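Guanylate kinase (Coxiella burnetii, PDB 3TR0) catalyses the ATP-dependent phosphorylation of GMP to GDP, yielding ADP, and so probably serves the recycling of GMP and, indirectly, of cGMP. Local coordinates at residues I12-P15 and S16-K20; D88-L91 and R92-A96. All blocks are in the same frame, centred on the assembly; numbering follows the deposited sequence.

Interaction 1: residues I12-P15 and S16-K20. With 5GP (guanosine-5'-monophosphate), chain D; SO4 (sulfate ion), chain B.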
loop_
_atom_site.group_PDB
_atom_site.type_symbol
_atom_site.label_atom_id
_atom_site.label_comp_id
_atom_site.label_asym_id
_atom_site.label_seq_id
_atom_site.Cartn_x
_atom_site.Cartn_y
_atom_site.Cartn_z
ATOM N N ILE A 12 5.691 -4.844 12.885
ATOM C CA ILE A 12 5.467 -3.537 13.483
ATOM C C ILE A 12 6.548 -3.273 14.520
ATOM O O ILE A 12 6.663 -4.015 15.497
ATOM C CB ILE A 12 4.118 -3.470 14.204
ATOM C CG1 ILE A 12 3.017 -4.102 13.355
ATOM C CG2 ILE A 12 3.778 -2.033 14.546
ATOM C CD1 ILE A 12 2.710 -3.329 12.099
ATOM N N SER A 13 7.339 -2.224 14.311
ATOM C CA SER A 13 8.403 -1.880 15.257
ATOM C C SER A 13 8.286 -0.434 15.710
ATOM O O SER A 13 7.786 0.415 14.975
ATOM C CB SER A 13 9.784 -2.125 14.644
ATOM O OG SER A 13 9.919 -3.462 14.188
ATOM N N ALA A 14 8.745 -0.163 16.929
ATOM C CA ALA A 14 8.683 1.179 17.486
ATOM C C ALA A 14 9.474 1.242 18.785
ATOM O O ALA A 14 9.668 0.224 19.449
ATOM C CB ALA A 14 7.237 1.588 17.729
ATOM N N PRO A 15 9.946 2.440 19.147
ATOM C CA PRO A 15 10.619 2.572 20.441
ATOM C C PRO A 15 9.605 2.351 21.556
ATOM O O PRO A 15 8.415 2.580 21.344
ATOM C CB PRO A 15 11.115 4.023 20.431
ATOM C CG PRO A 15 10.216 4.732 19.461
ATOM C CD PRO A 15 9.914 3.710 18.399
ATOM N N SER A 16 10.062 1.894 22.716
ATOM C CA SER A 16 9.170 1.735 23.857
ATOM C C SER A 16 8.526 3.078 24.184
ATOM O O SER A 16 9.188 4.115 24.153
ATOM C CB SER A 16 9.931 1.190 25.072
ATOM O OG SER A 16 10.432 -0.112 24.815
ATOM N N GLY A 17 7.230 3.056 24.474
ATOM C CA GLY A 17 6.506 4.268 24.811
ATOM C C GLY A 17 5.861 4.957 23.622
ATOM O O GLY A 17 5.323 6.055 23.754
ATOM N N ALA A 18 5.910 4.319 22.456
ATOM C CA ALA A 18 5.347 4.921 21.249
ATOM C C ALA A 18 3.862 4.615 21.077
ATOM O O ALA A 18 3.210 5.179 20.201
ATOM C CB ALA A 18 6.127 4.484 20.015
ATOM N N GLY A 19 3.337 3.718 21.907
ATOM C CA GLY A 19 1.926 3.368 21.861
ATOM C C GLY A 19 1.620 2.278 20.849
ATOM O O GLY A 19 0.480 2.111 20.412
ATOM N N LYS A 20 2.650 1.526 20.485
ATOM C CA LYS A 20 2.531 0.488 19.472
ATOM C C LYS A 20 1.568 -0.629 19.876
ATOM O O LYS A 20 0.709 -1.020 19.097
ATOM C CB LYS A 20 3.905 -0.099 19.165
ATOM C CG LYS A 20 3.869 -1.310 18.261
ATOM C CD LYS A 20 5.089 -2.169 18.505
ATOM C CE LYS A 20 5.124 -2.632 19.950
ATOM N NZ LYS A 20 6.434 -3.230 20.317
HETATM P P 5GP D . 8.406 -5.008 26.503
HETATM O O1P 5GP D . 7.005 -5.567 26.553
HETATM O O2P 5GP D . 9.444 -5.607 27.415
HETATM O O3P 5GP D . 8.331 -3.513 26.710
HETATM O "O5'" 5GP D . 8.931 -5.042 25.002
HETATM C "C5'" 5GP D . 10.297 -4.812 24.701
HETATM C "C4'" 5GP D . 10.528 -4.773 23.215
HETATM O "O4'" 5GP D . 10.921 -6.081 22.753
HETATM C "C3'" 5GP D . 9.309 -4.446 22.369
HETATM O "O3'" 5GP D . 9.037 -3.057 22.304
HETATM C "C2'" 5GP D . 9.649 -5.061 21.016
HETATM O "O2'" 5GP D . 10.431 -4.160 20.245
HETATM C "C1'" 5GP D . 10.538 -6.246 21.411
HETATM N N9 5GP D . 9.848 -7.541 21.272
HETATM C C8 5GP D . 8.742 -7.988 21.881
HETATM N N7 5GP D . 8.498 -9.253 21.454
HETATM C C5 5GP D . 9.470 -9.583 20.571
HETATM C C6 5GP D . 9.762 -10.708 19.808
HETATM O O6 5GP D . 9.030 -11.727 19.851
HETATM N N1 5GP D . 10.842 -10.696 19.018
HETATM C C2 5GP D . 11.645 -9.624 18.942
HETATM N N2 5GP D . 12.734 -9.624 18.137
HETATM N N3 5GP D . 11.386 -8.521 19.666
HETATM C C4 5GP D . 10.312 -8.495 20.481
HETATM S S SO4 B . 4.617 0.822 23.344
HETATM O O1 SO4 B . 3.813 -0.383 23.175
HETATM O O2 SO4 B . 5.681 0.573 24.305
HETATM O O3 SO4 B . 5.212 1.212 22.060
HETATM O O4 SO4 B . 3.778 1.899 23.856
HETATM O O HOH W 1 7.549 -4.038 18.045
HETATM O O HOH W 2 7.230 -0.619 21.186
#
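Ile-12 lays its CG2 branch against the aliphatic part of Lys-20, 3.8 Å from CG, where the P-loop (Walker A motif) of this guanylate kinase bends back on the strand that leads into it. CG2 stands anti to the backbone N of Ile-12, which brings this branch to the lysine while CG1 and CD1 run away from it. The carbonyl O of Ile-12 holds water 1, which in turn accepts a hydrogen bond from Lys-20 NZ. Ser-13, the last residue of the strand, turns its side chain away from the loop, and OG bonds to Ile-104 O. With Ala-14 the chain enters the predicted ATP-binding segment; its methyl touches Ala-18 CB, at 3.9 Å, and Lys-20 CB. Pro-15 opens a type II turn that ends at Ala-18, closed by a weak bond of 3.2 Å from Ala-18 N to Pro-15 O, and its ring carbons CG and CD rest on the Ala-18 methyl.

The turn, the N-cap residue Gly-19 and the start of helix 20-30 direct a run of amides at a sulfate, probably from the crystallisation liquor and placed where P-loop kinases hold a nucleotide phosphate. Gly-17 N meets SO4 O2 almost straight, at 174°, while Gly-19 N bonds to SO4 O4 at 2.7 Å. Thr-21 N and Arg-139 also bind the anion. Sulfate O3 collects Lys-20 N at 3.0 Å, water 2 and weaker bonds from Ala-18 N and Gly-19 N. The lysine chain, extended except for a bend at chi3 (60°), carries its ammonium past the sulfate to the GMP ribose, where NZ makes a weak 3.3 Å hydrogen bond to 5GP O3'.

Interaction 2: residues D88-L91 and R92-A96; sequences DWVL and RQLKA
Helix 87-95, which follows strand 81-86 of the mixed sheet and lies against the parallel one, brings side chains of successive turns together between Asp-88 and Lys-95. Its i to i+4 backbone ladder runs from Arg-92 N on Asp-88 O to Lys-95 N on Leu-91 O. At the solvent side the same spacing pairs Asp-88 with Arg-92: OD2 approaches the guanidinium at its edge, in plane, and forms a salt bridge to NH1 at 2.6 Å. The bond is bent and weak as a hydrogen bond, and the carboxylate is turned 52° from the guanidinium plane. A bend at chi3 (-56°) folds the arginine back along the helix, leaving one face of its guanidinium over Trp-89 CA.

Trp-89 meets Gln-93 one turn on. Gln-93 CG stands above the six-membered ring, 3.4 Å from its centroid and nearly on the normal, in a CH-pi contact. Bent at chi2, the glutamine then carries its amide over the indole, with only 24° between the two planes, and NE2 adds a weak bond of 3.4 Å to Trp-89 O. That oxygen also receives Gln-93 N, at 3.2 Å. Arg-98 reaches OE1 through another weak bond.

Leu-94 CD1 lies 4.2 Å from Val-90 CG1, and both residues continue onto Leu-9; from the exposed side Leu-91 CD2 meets Leu-94 CD1 at 4.1 Å. The charged pair thus lies toward solvent, while Val-90 and Leu-94 meet strand 9-13, and Trp-89 and Gln-93 meet Lys-35 and Val-100 on two other strands of the parallel sheet. The two amide atoms of the buried glutamine are engaged by weak bonds that would limit rotation of the group over the tryptophan face.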
loop_
_atom_site.group_PDB
_atom_site.type_symbol
_atom_site.label_atom_id
_atom_site.label_comp_id
_atom_site.label_asym_id
_atom_site.label_seq_id
_atom_site.Cartn_x
_atom_site.Cartn_y
_atom_site.Cartn_z
ATOM N N ASP A 88 5.896 -22.178 14.784
ATOM C CA ASP A 88 4.805 -23.022 14.315
ATOM C C ASP A 88 3.459 -22.305 14.302
ATOM O O ASP A 88 2.665 -22.473 13.372
ATOM C CB ASP A 88 4.721 -24.316 15.125
ATOM C CG ASP A 88 3.971 -25.404 14.392
ATOM O OD1 ASP A 88 4.457 -25.844 13.329
ATOM O OD2 ASP A 88 2.895 -25.812 14.868
ATOM N N TRP A 89 3.193 -21.503 15.326
ATOM C CA TRP A 89 1.921 -20.798 15.388
ATOM C C TRP A 89 1.754 -19.877 14.184
ATOM O O TRP A 89 0.683 -19.807 13.589
ATOM C CB TRP A 89 1.798 -19.994 16.678
ATOM C CG TRP A 89 0.509 -19.243 16.768
ATOM C CD1 TRP A 89 -0.653 -19.674 17.336
ATOM C CD2 TRP A 89 0.244 -17.931 16.257
ATOM N NE1 TRP A 89 -1.624 -18.710 17.219
ATOM C CE2 TRP A 89 -1.098 -17.628 16.562
ATOM C CE3 TRP A 89 1.014 -16.980 15.579
ATOM C CZ2 TRP A 89 -1.686 -16.413 16.217
ATOM C CZ3 TRP A 89 0.424 -15.774 15.233
ATOM C CH2 TRP A 89 -0.911 -15.502 15.552
ATOM N N VAL A 90 2.823 -19.178 13.828
ATOM C CA VAL A 90 2.787 -18.251 12.702
ATOM C C VAL A 90 2.481 -18.990 11.398
ATOM O O VAL A 90 1.610 -18.584 10.629
ATOM C CB VAL A 90 4.118 -17.491 12.566
ATOM C CG1 VAL A 90 4.156 -16.712 11.262
ATOM C CG2 VAL A 90 4.321 -16.553 13.752
ATOM N N LEU A 91 3.188 -20.087 11.161
ATOM C CA LEU A 91 2.992 -20.847 9.934
ATOM C C LEU A 91 1.593 -21.456 9.842
ATOM O O LEU A 91 1.032 -21.556 8.755
ATOM C CB LEU A 91 4.074 -21.917 9.773
ATOM C CG LEU A 91 5.500 -21.369 9.705
ATOM C CD1 LEU A 91 6.493 -22.487 9.412
ATOM C CD2 LEU A 91 5.602 -20.266 8.653
ATOM N N ARG A 92 1.027 -21.864 10.975
ATOM C CA ARG A 92 -0.354 -22.343 10.986
ATOM C C ARG A 92 -1.332 -21.261 10.523
ATOM O O ARG A 92 -2.263 -21.539 9.758
ATOM C CB ARG A 92 -0.756 -22.858 12.367
ATOM C CG ARG A 92 -0.051 -24.133 12.773
ATOM C CD ARG A 92 -0.850 -24.901 13.818
ATOM N NE ARG A 92 -1.148 -24.113 15.014
ATOM C CZ ARG A 92 -0.308 -23.944 16.030
ATOM N NH1 ARG A 92 0.898 -24.491 15.994
ATOM N NH2 ARG A 92 -0.669 -23.220 17.080
ATOM N N GLN A 93 -1.116 -20.033 10.987
ATOM C CA GLN A 93 -1.958 -18.903 10.605
ATOM C C GLN A 93 -1.858 -18.610 9.116
ATOM O O GLN A 93 -2.873 -18.416 8.443
ATOM C CB GLN A 93 -1.578 -17.648 11.398
ATOM C CG GLN A 93 -1.576 -17.841 12.899
ATOM C CD GLN A 93 -2.839 -18.507 13.407
ATOM O OE1 GLN A 93 -3.948 -18.122 13.040
ATOM N NE2 GLN A 93 -2.676 -19.518 14.254
ATOM N N LEU A 94 -0.632 -18.568 8.606
ATOM C CA LEU A 94 -0.416 -18.329 7.179
ATOM C C LEU A 94 -1.099 -19.407 6.342
ATOM O O LEU A 94 -1.733 -19.113 5.324
ATOM C CB LEU A 94 1.078 -18.286 6.866
ATOM C CG LEU A 94 1.850 -17.124 7.492
ATOM C CD1 LEU A 94 3.328 -17.212 7.140
ATOM C CD2 LEU A 94 1.264 -15.785 7.053
ATOM N N LYS A 95 -0.967 -20.655 6.781
ATOM C CA LYS A 95 -1.593 -21.792 6.113
ATOM C C LYS A 95 -3.106 -21.637 6.063
ATOM O O LYS A 95 -3.746 -21.999 5.078
ATOM C CB LYS A 95 -1.252 -23.091 6.846
ATOM C CG LYS A 95 0.127 -23.652 6.554
ATOM C CD LYS A 95 0.082 -24.655 5.411
ATOM C CE LYS A 95 1.332 -25.522 5.389
ATOM N NZ LYS A 95 1.366 -26.438 4.214
ATOM N N ALA A 96 -3.671 -21.102 7.138
ATOM C CA ALA A 96 -5.110 -20.913 7.236
ATOM C C ALA A 96 -5.571 -19.686 6.456
ATOM O O ALA A 96 -6.767 -19.409 6.377
ATOM C CB ALA A 96 -5.524 -20.799 8.690
#

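Overall arrangement
From the N terminus the chain runs through strand 9-13 into interaction 1, a short local loop that ends as helix 20-30 begins. It then builds the mixed sheet on the GMP side before helix 87-95, where interaction 2 joins successive turns. The two contacts lie in series, neither nesting nor crossing, on opposite sides of the chain's centre; the centres of interactions 1 and 2 are about 25 Å apart. Strand 9-13 nevertheless serves both: Ile-12 and Ser-13 deliver the phosphate-binding loop, whereas Leu-9 receives Val-90 and Leu-94. Strand 99-103 also borders both; interaction 1 packs further on strand 120-125 and interaction 2 on strand 34-36.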